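SA2223 protein (Staphylococcus aureus, PDB 5KAU) probably binds small effector molecules, consistent with its effector-binding family, and is seen here with the dye rhodamine 6G bound. Local coordinates at residues T12-K17 and Y86-L91; G59-E64 and F133-Q138; E115-I120 and I151-K156. All coordinates share one frame; numbering follows the deposited sequence.

Interaction 1: residues T12-K17 and Y86-L91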
loop_
_atom_site.group_PDB
_atom_site.type_symbol
_atom_site.label_atom_id
_atom_site.label_comp_id
_atom_site.label_asym_id
_atom_site.label_seq_id
_atom_site.Cartn_x
_atom_site.Cartn_y
_atom_site.Cartn_z
ATOM N N THR A 12 13.334 2.239 2.670
ATOM C CA THR A 12 13.161 3.649 2.349
ATOM C C THR A 12 12.237 3.732 1.169
ATOM O O THR A 12 12.484 3.045 0.147
ATOM C CB THR A 12 14.528 4.306 2.009
ATOM O OG1 THR A 12 15.336 4.355 3.170
ATOM C CG2 THR A 12 14.355 5.686 1.613
ATOM N N LEU A 13 11.203 4.567 1.298
ATOM C CA LEU A 13 10.229 4.805 0.246
ATOM C C LEU A 13 10.277 6.268 -0.186
ATOM O O LEU A 13 10.315 7.202 0.658
ATOM C CB LEU A 13 8.810 4.519 0.704
ATOM C CG LEU A 13 8.540 3.158 1.338
ATOM C CD1 LEU A 13 7.097 3.050 1.646
ATOM C CD2 LEU A 13 9.002 2.002 0.526
ATOM N N VAL A 14 10.247 6.448 -1.492
ATOM C CA VAL A 14 10.340 7.747 -2.100
ATOM C C VAL A 14 9.098 7.937 -2.923
ATOM O O VAL A 14 8.749 7.058 -3.714
ATOM C CB VAL A 14 11.578 7.862 -3.009
ATOM C CG1 VAL A 14 11.662 9.241 -3.522
ATOM C CG2 VAL A 14 12.803 7.544 -2.221
ATOM N N GLY A 15 8.457 9.075 -2.762
ATOM C CA GLY A 15 7.251 9.368 -3.524
ATOM C C GLY A 15 6.591 10.646 -3.063
ATOM O O GLY A 15 7.294 11.614 -2.643
ATOM N N ILE A 16 5.254 10.638 -3.109
ATOM C CA ILE A 16 4.469 11.813 -2.765
ATOM C C ILE A 16 3.300 11.381 -1.923
ATOM O O ILE A 16 2.561 10.516 -2.297
ATOM C CB ILE A 16 3.932 12.542 -3.999
ATOM C CG1 ILE A 16 5.088 12.996 -4.881
ATOM C CG2 ILE A 16 2.995 13.682 -3.536
ATOM C CD1 ILE A 16 4.686 13.735 -5.950
ATOM N N LYS A 17 3.173 11.996 -0.770
ATOM C CA LYS A 17 2.078 11.773 0.157
ATOM C C LYS A 17 1.095 12.937 0.119
ATOM O O LYS A 17 1.508 14.056 0.336
ATOM C CB LYS A 17 2.632 11.642 1.601
ATOM C CG LYS A 17 1.584 11.235 2.649
ATOM C CD LYS A 17 2.108 11.276 4.071
ATOM C CE LYS A 17 2.193 12.702 4.623
ATOM N NZ LYS A 17 2.591 12.567 6.056
ATOM N N TYR A 86 10.781 15.163 -3.375
ATOM C CA TYR A 86 9.928 14.056 -2.919
ATOM C C TYR A 86 9.862 13.923 -1.437
ATOM O O TYR A 86 10.799 14.281 -0.723
ATOM C CB TYR A 86 10.410 12.712 -3.463
ATOM C CG TYR A 86 10.171 12.605 -4.933
ATOM C CD1 TYR A 86 11.197 12.433 -5.818
ATOM C CD2 TYR A 86 8.893 12.705 -5.431
ATOM C CE1 TYR A 86 10.968 12.340 -7.188
ATOM C CE2 TYR A 86 8.641 12.629 -6.781
ATOM C CZ TYR A 86 9.679 12.428 -7.660
ATOM O OH TYR A 86 9.398 12.341 -8.989
ATOM N N ASP A 87 8.744 13.370 -0.991
ATOM C CA ASP A 87 8.619 12.812 0.374
ATOM C C ASP A 87 9.419 11.512 0.475
ATOM O O ASP A 87 9.338 10.647 -0.391
ATOM C CB ASP A 87 7.155 12.530 0.705
ATOM C CG ASP A 87 6.260 13.781 0.550
ATOM O OD1 ASP A 87 6.762 14.846 0.990
ATOM O OD2 ASP A 87 5.121 13.730 -0.022
ATOM N N VAL A 88 10.108 11.335 1.569
ATOM C CA VAL A 88 10.869 10.142 1.770
ATOM C C VAL A 88 10.510 9.648 3.168
ATOM O O VAL A 88 10.660 10.397 4.130
ATOM C CB VAL A 88 12.332 10.396 1.695
ATOM C CG1 VAL A 88 13.090 9.142 2.052
ATOM C CG2 VAL A 88 12.784 10.942 0.271
ATOM N N ILE A 89 10.039 8.406 3.292
ATOM C CA ILE A 89 9.785 7.854 4.587
ATOM C C ILE A 89 10.527 6.536 4.776
ATOM O O ILE A 89 10.990 5.904 3.824
ATOM C CB ILE A 89 8.303 7.622 4.792
ATOM C CG1 ILE A 89 7.831 6.560 3.798
ATOM C CG2 ILE A 89 7.588 8.973 4.610
ATOM C CD1 ILE A 89 6.390 6.207 3.983
ATOM N N THR A 90 10.594 6.132 6.042
ATOM C CA THR A 90 11.085 4.838 6.383
ATOM C C THR A 90 9.828 4.012 6.659
ATOM O O THR A 90 8.926 4.497 7.389
ATOM C CB THR A 90 11.976 4.881 7.584
ATOM O OG1 THR A 90 13.138 5.674 7.282
ATOM C CG2 THR A 90 12.381 3.429 7.995
ATOM N N LEU A 91 9.725 2.841 6.025
ATOM C CA LEU A 91 8.618 1.882 6.264
ATOM C C LEU A 91 9.190 0.861 7.234
ATOM O O LEU A 91 10.110 0.105 6.863
ATOM C CB LEU A 91 8.141 1.199 4.986
ATOM C CG LEU A 91 7.114 0.140 5.251
ATOM C CD1 LEU A 91 5.766 0.792 5.816
ATOM C CD2 LEU A 91 6.854 -0.549 3.951
#
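With its CG turned anti to its own carbonyl carbon (chi1 -56°), Asp87 carries its carboxylate across to the backbone of Lys17. Ile89, whose CG1 sits between its backbone N and carbonyl carbon (chi1 65°), lays that branch against Leu13. Asp87 illustrates how an antiparallel pairing can be prolonged beyond its last backbone bond. From Thr12 to Gly15 the pairing is regular: Leu13 with Ile89 and Gly15 with Asp87 are hydrogen-bonded pairs, and Leu13 N reaches Ile89 O at 2.9 Å. Val14 stands opposite Val88 in a non-hydrogen-bonded pair.

At Gly15 the chain turns a corner, and the return bond from Asp87 N to Gly15 O is weak. Beyond the corner a side-chain acceptor takes over: Lys17 N donates to Asp87 OD2 at 2.7 Å, almost straight at 177°, and OD2 accepts through its anti lone pair, the one facing away from the other carboxylate oxygen. Packing lies on both faces. On the Leu13 face, Leu13 CB meets Ile89 CG1 at 3.8 Å, and Leu13 CD1 rests on Leu91 CB at 4.0 Å. On the Val14 face, Thr12 CG2 touches Val88 CG1 at 3.7 Å. Tyr86 offers its CB to Val14 CG1 at 3.7 Å and the edge of its ring to Ile16 CG1, while its hydroxyl bonds to Asp45.

These strands are the two ends of the sheet's order, so their pairing closes the barrel. Lys17 NZ has its salt bridge with Glu64. The short, straight amide bond implies that Asp87 in effect replaces a strand carbonyl at Lys17, beyond the last bridged pair.

Interaction 2: residues G59-E64 and F133-Q138. With RHQ (rhodamine 6g), chain B.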
loop_
_atom_site.group_PDB
_atom_site.type_symbol
_atom_site.label_atom_id
_atom_site.label_comp_id
_atom_site.label_asym_id
_atom_site.label_seq_id
_atom_site.Cartn_x
_atom_site.Cartn_y
_atom_site.Cartn_z
ATOM N N GLY A 59 0.869 1.976 -3.259
ATOM C CA GLY A 59 -0.106 2.944 -2.800
ATOM C C GLY A 59 -0.368 2.695 -1.329
ATOM O O GLY A 59 -1.040 1.756 -0.943
ATOM N N LEU A 60 0.294 3.468 -0.506
ATOM C CA LEU A 60 0.228 3.305 0.960
ATOM C C LEU A 60 -0.840 4.133 1.607
ATOM O O LEU A 60 -0.939 5.352 1.370
ATOM C CB LEU A 60 1.538 3.710 1.624
ATOM C CG LEU A 60 2.703 2.938 1.043
ATOM C CD1 LEU A 60 3.551 3.836 0.206
ATOM C CD2 LEU A 60 3.506 2.244 2.195
ATOM N N CYS A 61 -1.600 3.506 2.473
ATOM C CA CYS A 61 -2.497 4.230 3.340
ATOM C C CYS A 61 -1.787 4.415 4.697
ATOM O O CYS A 61 -1.511 3.440 5.385
ATOM C CB CYS A 61 -3.824 3.468 3.460
ATOM S SG CYS A 61 -4.758 3.387 1.835
ATOM N N ILE A 62 -1.559 5.668 5.055
ATOM C CA ILE A 62 -0.817 6.040 6.251
ATOM C C ILE A 62 -1.714 6.728 7.237
ATOM O O ILE A 62 -2.265 7.789 6.915
ATOM C CB ILE A 62 0.368 6.974 5.875
ATOM C CG1 ILE A 62 1.320 6.221 4.973
ATOM C CG2 ILE A 62 1.066 7.528 7.152
ATOM C CD1 ILE A 62 2.231 7.088 4.251
ATOM N N PRO A 63 -1.913 6.136 8.430
ATOM C CA PRO A 63 -2.752 6.815 9.430
ATOM C C PRO A 63 -2.045 8.080 9.920
ATOM O O PRO A 63 -0.816 8.048 10.053
ATOM C CB PRO A 63 -2.875 5.786 10.559
ATOM C CG PRO A 63 -1.756 4.868 10.373
ATOM C CD PRO A 63 -1.370 4.860 8.942
ATOM N N GLU A 64 -2.770 9.169 10.121
ATOM C CA GLU A 64 -2.174 10.381 10.673
ATOM C C GLU A 64 -2.673 10.463 12.130
ATOM O O GLU A 64 -3.769 9.949 12.439
ATOM C CB GLU A 64 -2.555 11.633 9.875
ATOM C CG GLU A 64 -2.043 11.669 8.433
ATOM C CD GLU A 64 -0.543 11.804 8.340
ATOM O OE1 GLU A 64 0.099 12.163 9.321
ATOM O OE2 GLU A 64 0.029 11.534 7.301
ATOM N N PHE A 133 -0.633 0.351 5.591
ATOM C CA PHE A 133 -0.842 -0.851 4.773
ATOM C C PHE A 133 -0.830 -0.378 3.370
ATOM O O PHE A 133 -1.001 0.813 3.142
ATOM C CB PHE A 133 -2.134 -1.590 5.085
ATOM C CG PHE A 133 -3.399 -0.775 4.853
ATOM C CD1 PHE A 133 -4.036 -0.809 3.652
ATOM C CD2 PHE A 133 -3.975 -0.024 5.877
ATOM C CE1 PHE A 133 -5.212 -0.057 3.438
ATOM C CE2 PHE A 133 -5.169 0.722 5.643
ATOM C CZ PHE A 133 -5.764 0.665 4.431
ATOM N N PHE A 134 -0.635 -1.260 2.414
ATOM C CA PHE A 134 -0.486 -0.797 1.047
ATOM C C PHE A 134 -0.923 -1.786 -0.038
ATOM O O PHE A 134 -0.950 -3.027 0.161
ATOM C CB PHE A 134 0.949 -0.389 0.800
ATOM C CG PHE A 134 1.993 -1.488 0.975
ATOM C CD1 PHE A 134 2.382 -2.320 -0.119
ATOM C CD2 PHE A 134 2.673 -1.631 2.137
ATOM C CE1 PHE A 134 3.358 -3.227 -0.008
ATOM C CE2 PHE A 134 3.636 -2.619 2.258
ATOM C CZ PHE A 134 3.969 -3.404 1.191
ATOM N N GLU A 135 -1.240 -1.171 -1.182
ATOM C CA GLU A 135 -1.420 -1.809 -2.500
ATOM C C GLU A 135 -0.092 -1.857 -3.158
ATOM O O GLU A 135 0.637 -0.821 -3.163
ATOM C CB GLU A 135 -2.425 -0.987 -3.335
ATOM C CG GLU A 135 -3.718 -0.773 -2.615
ATOM C CD GLU A 135 -4.329 0.604 -2.817
ATOM O OE1 GLU A 135 -4.076 1.255 -3.853
ATOM O OE2 GLU A 135 -5.128 0.982 -1.900
ATOM N N LEU A 136 0.212 -2.998 -3.793
ATOM C CA LEU A 136 1.469 -3.131 -4.548
ATOM C C LEU A 136 1.122 -3.468 -5.976
ATOM O O LEU A 136 0.531 -4.468 -6.209
ATOM C CB LEU A 136 2.427 -4.167 -3.951
ATOM C CG LEU A 136 3.779 -4.343 -4.651
ATOM C CD1 LEU A 136 4.618 -3.133 -4.529
ATOM C CD2 LEU A 136 4.514 -5.438 -4.015
ATOM N N TYR A 137 1.535 -2.611 -6.900
ATOM C CA TYR A 137 1.194 -2.711 -8.330
ATOM C C TYR A 137 2.410 -2.999 -9.093
ATOM O O TYR A 137 3.196 -2.091 -9.390
ATOM C CB TYR A 137 0.591 -1.421 -8.910
ATOM C CG TYR A 137 -0.699 -0.991 -8.221
ATOM C CD1 TYR A 137 -1.942 -1.398 -8.683
ATOM C CD2 TYR A 137 -0.643 -0.199 -7.084
ATOM C CE1 TYR A 137 -3.099 -1.009 -8.016
ATOM C CE2 TYR A 137 -1.790 0.166 -6.403
ATOM C CZ TYR A 137 -3.029 -0.228 -6.907
ATOM O OH TYR A 137 -4.183 0.092 -6.272
ATOM N N GLN A 138 2.527 -4.254 -9.495
ATOM C CA GLN A 138 3.688 -4.722 -10.259
ATOM C C GLN A 138 3.466 -4.439 -11.736
ATOM O O GLN A 138 2.406 -4.022 -12.137
ATOM C CB GLN A 138 3.923 -6.242 -9.972
ATOM C CG GLN A 138 4.685 -6.424 -8.599
ATOM C CD GLN A 138 4.416 -7.704 -7.759
ATOM O OE1 GLN A 138 3.261 -8.145 -7.561
ATOM N NE2 GLN A 138 5.493 -8.252 -7.202
HETATM C C1 RHQ B . -4.082 2.874 -10.124
HETATM C C2 RHQ B . -4.822 3.618 -11.037
HETATM C C3 RHQ B . -4.280 3.743 -12.349
HETATM C C4 RHQ B . -3.100 3.168 -12.705
HETATM C C5 RHQ B . -2.363 2.405 -11.741
HETATM C C6 RHQ B . -2.872 2.281 -10.442
HETATM O O1 RHQ B . -4.534 2.704 -8.857
HETATM C C7 RHQ B . -5.723 3.247 -8.454
HETATM C C8 RHQ B . -6.497 4.012 -9.337
HETATM C C9 RHQ B . -6.043 4.160 -10.641
HETATM C C10 RHQ B . -6.092 3.005 -7.150
HETATM C C11 RHQ B . -7.288 3.553 -6.672
HETATM C C12 RHQ B . -8.100 4.347 -7.555
HETATM C C13 RHQ B . -7.713 4.560 -8.837
HETATM N N1 RHQ B . -7.694 3.358 -5.392
HETATM C C14 RHQ B . -6.784 5.012 -11.526
HETATM C C15 RHQ B . -6.642 6.320 -11.083
HETATM C C16 RHQ B . -7.217 7.364 -11.757
HETATM C C17 RHQ B . -7.896 7.065 -12.901
HETATM C C18 RHQ B . -8.025 5.744 -13.380
HETATM C C19 RHQ B . -7.460 4.665 -12.712
HETATM C C20 RHQ B . -9.379 4.929 -7.077
HETATM C C21 RHQ B . -2.599 3.299 -14.111
HETATM C C22 RHQ B . -7.072 2.409 -4.463
HETATM C C23 RHQ B . -7.381 0.967 -4.837
HETATM N N2 RHQ B . -1.166 1.871 -12.129
HETATM C C24 RHQ B . -0.334 0.973 -11.318
HETATM C C25 RHQ B . 0.872 0.491 -12.113
HETATM C C26 RHQ B . -7.218 3.388 -13.420
HETATM O O27 RHQ B . -6.942 2.356 -12.610
HETATM O O2 RHQ B . -6.728 3.315 -14.540
HETATM C C28 RHQ B . -7.307 2.273 -15.283
HETATM C C29 RHQ B . -7.069 2.546 -16.754
HETATM O O HOH W 1 -3.686 1.532 0.625
#
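Glu135 lies against Gly59 from its first carbon: CB is 3.9 Å from Gly59 O, and CG keeps nearly the same spacing from that oxygen. A bend at chi2 (142°) then directs the carboxylate to the bound rhodamine 6G, where CD comes 3.7 Å from C22 of one ethylamino arm. At the tip, OE1 accepts the hydroxyl of Tyr137 at 2.7 Å, met from above the carboxylate plane, and also bonds to Tyr71. OE2 accepts a hydrogen bond from water 1 at 3.0 Å, and the same water donates to Gly59 O, so both oxygens are held.

The backbones beneath are neighbouring antiparallel strands of a six-stranded barrel, in a family grouped with the SHS2 clan. Gly59 and Glu135 form one hydrogen-bonded pair, Cys61 and Phe133 the next. On the Glu135 face, Cys61 CB sits over the Phe133 ring in a CH-pi contact, 3.5 Å from CZ. On the other face Leu60 and Phe134 run side by side, Leu60 CG being 3.8 Å from Phe134 CB. Tyr137 places its CB 3.5 Å from C24 of the dye's second ethylamino arm and turns one ring face to the tricyclic core near C6.

Interaction 3: residues E115-I120 and I151-K156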
loop_
_atom_site.group_PDB
_atom_site.type_symbol
_atom_site.label_atom_id
_atom_site.label_comp_id
_atom_site.label_asym_id
_atom_site.label_seq_id
_atom_site.Cartn_x
_atom_site.Cartn_y
_atom_site.Cartn_z
ATOM N N GLU A 115 -13.324 -7.142 1.174
ATOM C CA GLU A 115 -13.245 -8.466 1.742
ATOM C C GLU A 115 -12.147 -8.593 2.799
ATOM O O GLU A 115 -12.351 -9.260 3.817
ATOM C CB GLU A 115 -12.991 -9.488 0.685
ATOM C CG GLU A 115 -14.077 -9.558 -0.402
ATOM C CD GLU A 115 -13.589 -10.350 -1.657
ATOM O OE1 GLU A 115 -12.977 -11.460 -1.477
ATOM O OE2 GLU A 115 -13.778 -9.821 -2.795
ATOM N N VAL A 116 -10.974 -8.016 2.519
ATOM C CA VAL A 116 -9.831 -8.081 3.414
ATOM C C VAL A 116 -10.242 -7.466 4.752
ATOM O O VAL A 116 -10.100 -8.085 5.800
ATOM C CB VAL A 116 -8.612 -7.346 2.842
ATOM C CG1 VAL A 116 -7.525 -7.192 3.891
ATOM C CG2 VAL A 116 -8.074 -8.111 1.689
ATOM N N HIS A 117 -10.837 -6.286 4.718
ATOM C CA HIS A 117 -11.101 -5.595 5.964
ATOM C C HIS A 117 -12.093 -6.380 6.769
ATOM O O HIS A 117 -11.947 -6.549 7.997
ATOM C CB HIS A 117 -11.570 -4.151 5.723
ATOM C CG HIS A 117 -10.429 -3.164 5.612
ATOM N ND1 HIS A 117 -9.920 -2.726 4.406
ATOM C CD2 HIS A 117 -9.680 -2.564 6.574
ATOM C CE1 HIS A 117 -8.926 -1.872 4.627
ATOM N NE2 HIS A 117 -8.767 -1.753 5.932
ATOM N N HIS A 118 -13.061 -6.968 6.095
ATOM C CA HIS A 118 -13.998 -7.771 6.803
ATOM C C HIS A 118 -13.313 -9.013 7.400
ATOM O O HIS A 118 -13.642 -9.425 8.512
ATOM C CB HIS A 118 -15.132 -8.152 5.857
ATOM C CG HIS A 118 -16.221 -8.924 6.505
ATOM N ND1 HIS A 118 -17.118 -8.354 7.383
ATOM C CD2 HIS A 118 -16.560 -10.232 6.400
ATOM C CE1 HIS A 118 -17.959 -9.287 7.804
ATOM N NE2 HIS A 118 -17.647 -10.432 7.218
ATOM N N TYR A 119 -12.393 -9.632 6.647
ATOM C CA TYR A 119 -11.693 -10.827 7.102
ATOM C C TYR A 119 -10.837 -10.512 8.305
ATOM O O TYR A 119 -10.871 -11.203 9.322
ATOM C CB TYR A 119 -10.804 -11.373 5.990
ATOM C CG TYR A 119 -9.958 -12.550 6.391
ATOM C CD1 TYR A 119 -8.597 -12.416 6.657
ATOM C CD2 TYR A 119 -10.521 -13.815 6.490
ATOM C CE1 TYR A 119 -7.821 -13.501 7.005
ATOM C CE2 TYR A 119 -9.757 -14.918 6.838
ATOM C CZ TYR A 119 -8.409 -14.760 7.092
ATOM O OH TYR A 119 -7.670 -15.854 7.461
ATOM N N ILE A 120 -10.047 -9.440 8.194
ATOM C CA ILE A 120 -9.084 -9.155 9.271
ATOM C C ILE A 120 -9.745 -8.629 10.580
ATOM O O ILE A 120 -9.105 -8.566 11.607
ATOM C CB ILE A 120 -8.003 -8.157 8.810
ATOM C CG1 ILE A 120 -8.600 -6.794 8.524
ATOM C CG2 ILE A 120 -7.315 -8.684 7.623
ATOM C CD1 ILE A 120 -7.554 -5.809 8.066
ATOM N N ILE A 151 -2.185 -6.764 -1.755
ATOM C CA ILE A 151 -2.581 -5.950 -0.622
ATOM C C ILE A 151 -1.805 -6.483 0.597
ATOM O O ILE A 151 -1.950 -7.663 0.984
ATOM C CB ILE A 151 -4.087 -6.021 -0.392
ATOM C CG1 ILE A 151 -4.846 -5.401 -1.578
ATOM C CG2 ILE A 151 -4.463 -5.307 0.899
ATOM C CD1 ILE A 151 -6.289 -5.679 -1.560
ATOM N N TRP A 152 -1.017 -5.604 1.193
ATOM C CA TRP A 152 -0.158 -5.911 2.305
ATOM C C TRP A 152 -0.661 -5.250 3.577
ATOM O O TRP A 152 -0.662 -4.005 3.684
ATOM C CB TRP A 152 1.257 -5.433 2.029
ATOM C CG TRP A 152 1.973 -6.117 0.918
ATOM C CD1 TRP A 152 1.617 -6.169 -0.414
ATOM C CD2 TRP A 152 3.207 -6.814 1.031
ATOM N NE1 TRP A 152 2.549 -6.880 -1.118
ATOM C CE2 TRP A 152 3.540 -7.289 -0.253
ATOM C CE3 TRP A 152 4.089 -7.094 2.109
ATOM C CZ2 TRP A 152 4.683 -7.989 -0.493
ATOM C CZ3 TRP A 152 5.220 -7.797 1.873
ATOM C CH2 TRP A 152 5.508 -8.258 0.574
ATOM N N MET A 153 -1.068 -6.113 4.538
ATOM C CA MET A 153 -1.613 -5.727 5.828
ATOM C C MET A 153 -0.686 -6.151 6.946
ATOM O O MET A 153 -0.449 -7.350 7.105
ATOM C CB MET A 153 -2.982 -6.385 6.109
ATOM C CG MET A 153 -4.033 -6.081 5.059
ATOM S SD MET A 153 -4.559 -4.279 5.145
ATOM C CE MET A 153 -5.808 -4.039 3.889
ATOM N N PRO A 154 -0.161 -5.169 7.687
ATOM C CA PRO A 154 0.848 -5.493 8.692
ATOM C C PRO A 154 0.204 -6.263 9.889
ATOM O O PRO A 154 -0.939 -6.008 10.214
ATOM C CB PRO A 154 1.417 -4.136 9.091
ATOM C CG PRO A 154 0.329 -3.139 8.709
ATOM C CD PRO A 154 -0.369 -3.707 7.550
ATOM N N VAL A 155 0.924 -7.236 10.432
ATOM C CA VAL A 155 0.459 -7.990 11.588
ATOM C C VAL A 155 1.550 -8.143 12.608
ATOM O O VAL A 155 2.774 -8.149 12.282
ATOM C CB VAL A 155 -0.036 -9.433 11.201
ATOM C CG1 VAL A 155 -1.326 -9.345 10.456
ATOM C CG2 VAL A 155 0.996 -10.166 10.385
ATOM N N LYS A 156 1.119 -8.310 13.858
ATOM C CA LYS A 156 2.015 -8.592 14.964
ATOM C C LYS A 156 1.467 -9.784 15.767
ATOM O O LYS A 156 0.273 -9.847 15.998
ATOM C CB LYS A 156 2.117 -7.352 15.871
ATOM C CG LYS A 156 3.061 -6.237 15.467
ATOM C CD LYS A 156 2.768 -4.888 16.271
ATOM C CE LYS A 156 3.243 -4.844 17.732
ATOM N NZ LYS A 156 2.604 -3.712 18.598
#
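Helix 107-120 packs on one face of the barrel sheet, here on strand 148-155. The helix and strand segments run in nearly the same direction, 23° apart, with their axes 11.0 Å from each other, a gap spanned entirely by side chains. Met153 does most of the reaching. Its chain is bent at chi2 (-70°), which brings the thioether up to the helix. There Met153 CE meets Val116 CG1 tip to tip at 3.6 Å, while Met153 CG lies 3.8 Å from the same methyl.

The second branch of Val116 points to another residue of the strand, CG2 standing 4.4 Å from Ile151 CD1. One turn further along, Ile120 CD1 approaches Met153 SD loosely at 4.5 Å. His117 closes the group from the side: its CE1 is 3.9 Å from Met153 CE, the two side chains crossing at about a right angle, and the sulfur lies oblique to the imidazole. That ring is itself positioned by a bond from ND1 to Met113 O, and it meets Phe133 edge-to-face.

No hydrogen bond passes between the segments. The contact therefore rests on shape and dispersion, with a flexible, polarisable thioether fitted among branched aliphatic groups and a histidine ring whose polar ND1 is already engaged within its own helix.

In the fold
Followed from the N terminus, the chain opens interaction 1 at 12-17 and passes through 59-64, where interaction 2 begins, before 86-91 closes the first. Interaction 2 stays open while helix 107-120 starts interaction 3 at 115-120; interaction 2 closes at 133-138, and 151-156 completes the third. Interactions 1 and 2 thus cross, as do 2 and 3, whereas 1 and 3 follow in series on opposite sides of the chain's centre. Interaction 1 joins strands 4-20 and 87-102, closing the barrel, interaction 2 joins two further neighbouring strands, and interaction 3 fastens a helix to the barrel wall. The Lys17-Glu64 salt bridge links the first two, and the adjacent strands of Phe134 and Trp152 link the last two.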